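Local coordinates for adenosine kinase, putative (Trypanosoma brucei, PDB 3OTX), which probably phosphorylates adenosine and related nucleosides with ATP, yielding AMP from adenosine in the purine salvage pathway, at residues 175-178 / 179-183. The protein carries 1 engineered substitution. Sequence-based numbering, arbitrary orientation.
Sequences VDVN and HVLQA
Asp-176 lays its CB over one face of the His-179 imidazole: CB stands 3.6 Å from the centroid of the ring, only 9° off the ring normal, which meets the definition of a CH-pi contact. The aspartate directly precedes helix 177-189, and its CG lies anti to the backbone N (chi1 -170°), a torsion that swings the carboxylate forward, so that OD1 meets the first turn of the helix; the place of CB above the ring is set by the backbone. OD1 accepts from Asn-178 N at 2.9 Å, met from above the carboxylate plane, the N-cap bond of the helix. The other oxygen, OD2, leans over the ring margin, 3.5 Å from His-179 CE1; carboxylate and imidazole planes are 39° apart, so the two groups are tilted and not stacked flat. The backbone adds a link between the same residues, since His-179 N donates to Asp-176 O over 3.0 Å from well above the carbonyl plane. Regular helix bonding then takes over: Leu-181 N reaches Val-177 O at 2.9 Å, and Gln-182 N reaches Asn-178 O at 3.1 Å. On another side of this turn the apolar contact is loose, with Val-177 CG2 4.5 Å from Leu-181 CD1; both side chains also touch Glu-213 of helix 208-214. The imidazole is fixed at its far end, where NE2 is hydrogen-bonded to Leu-146 O. The cap lies at the start of helix 177-189, which links strands 165-169 and 193-197 in a beta-alpha-beta unit of the large sheet of this PfkB-family kinase. Because NE2 bonds to a carbonyl oxygen, it must carry a proton, and the nearby carboxylate would be expected to stabilise any positive charge on the ring, while its own negative charge would probably be favoured at the amino end of the helix dipole.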
loop_
_atom_site.group_PDB
_atom_site.type_symbol
_atom_site.label_atom_id
_atom_site.label_comp_id
_atom_site.label_asym_id
_atom_site.label_seq_id
_atom_site.Cartn_x
_atom_site.Cartn_y
_atom_site.Cartn_z
ATOM N N VAL A 175 -5.343 -12.736 -1.945
ATOM C CA VAL A 175 -4.876 -13.839 -1.098
ATOM C C VAL A 175 -6.112 -14.507 -0.480
ATOM O O VAL A 175 -6.647 -15.464 -1.062
ATOM C CB VAL A 175 -3.826 -13.375 -0.075
ATOM C CG1 VAL A 175 -3.400 -14.554 0.835
ATOM C CG2 VAL A 175 -2.589 -12.760 -0.830
ATOM N N ASP A 176 -6.622 -13.965 0.620
ATOM C CA ASP A 176 -7.869 -14.484 1.193
ATOM C C ASP A 176 -8.667 -13.341 1.782
ATOM O O ASP A 176 -8.261 -12.730 2.772
ATOM C CB ASP A 176 -7.561 -15.522 2.282
ATOM C CG ASP A 176 -8.789 -16.273 2.746
ATOM O OD1 ASP A 176 -9.932 -15.820 2.533
ATOM O OD2 ASP A 176 -8.602 -17.365 3.342
ATOM N N VAL A 177 -9.813 -13.083 1.189
ATOM C CA VAL A 177 -10.683 -11.992 1.642
ATOM C C VAL A 177 -11.081 -12.138 3.104
ATOM O O VAL A 177 -11.238 -11.140 3.812
ATOM C CB VAL A 177 -11.941 -11.866 0.741
ATOM C CG1 VAL A 177 -12.950 -13.031 0.967
ATOM C CG2 VAL A 177 -12.643 -10.492 0.933
ATOM N N ASN A 178 -11.222 -13.385 3.551
ATOM C CA ASN A 178 -11.546 -13.648 4.938
ATOM C C ASN A 178 -10.508 -13.111 5.932
ATOM O O ASN A 178 -10.883 -12.730 7.056
ATOM C CB ASN A 178 -11.845 -15.123 5.124
ATOM C CG ASN A 178 -13.130 -15.526 4.426
ATOM O OD1 ASN A 178 -14.120 -14.793 4.430
ATOM N ND2 ASN A 178 -13.112 -16.692 3.803
ATOM N N HIS A 179 -9.228 -13.049 5.542
ATOM C CA HIS A 179 -8.228 -12.456 6.443
ATOM C C HIS A 179 -8.520 -10.975 6.631
ATOM O O HIS A 179 -8.410 -10.432 7.733
ATOM C CB HIS A 179 -6.818 -12.577 5.859
ATOM C CG HIS A 179 -6.363 -13.986 5.643
ATOM N ND1 HIS A 179 -7.044 -15.078 6.134
ATOM C CD2 HIS A 179 -5.278 -14.474 4.988
ATOM C CE1 HIS A 179 -6.401 -16.181 5.784
ATOM N NE2 HIS A 179 -5.333 -15.842 5.075
ATOM N N VAL A 180 -8.904 -10.314 5.550
ATOM C CA VAL A 180 -9.245 -8.905 5.573
ATOM C C VAL A 180 -10.477 -8.706 6.425
ATOM O O VAL A 180 -10.490 -7.788 7.261
ATOM C CB VAL A 180 -9.510 -8.365 4.154
ATOM C CG1 VAL A 180 -9.584 -6.843 4.190
ATOM C CG2 VAL A 180 -8.352 -8.774 3.205
ATOM N N LEU A 181 -11.501 -9.549 6.227
ATOM C CA LEU A 181 -12.752 -9.402 7.000
ATOM C C LEU A 181 -12.533 -9.562 8.509
ATOM O O LEU A 181 -13.180 -8.869 9.313
ATOM C CB LEU A 181 -13.827 -10.363 6.480
ATOM C CG LEU A 181 -14.296 -10.026 5.073
ATOM C CD1 LEU A 181 -15.158 -11.175 4.541
ATOM C CD2 LEU A 181 -15.126 -8.687 4.993
ATOM N N GLN A 182 -11.559 -10.388 8.891
ATOM C CA GLN A 182 -11.231 -10.527 10.320
ATOM C C GLN A 182 -10.809 -9.171 10.883
ATOM O O GLN A 182 -11.275 -8.757 11.938
ATOM C CB GLN A 182 -10.140 -11.562 10.562
ATOM C CG GLN A 182 -9.708 -11.649 12.033
ATOM C CD GLN A 182 -8.596 -12.646 12.250
ATOM O OE1 GLN A 182 -8.559 -13.693 11.599
ATOM N NE2 GLN A 182 -7.679 -12.334 13.164
ATOM N N ALA A 183 -9.930 -8.471 10.178
ATOM C CA ALA A 183 -9.544 -7.131 10.630
ATOM C C ALA A 183 -10.685 -6.118 10.542
ATOM O O ALA A 183 -10.794 -5.225 11.393
ATOM C CB ALA A 183 -8.342 -6.623 9.825
#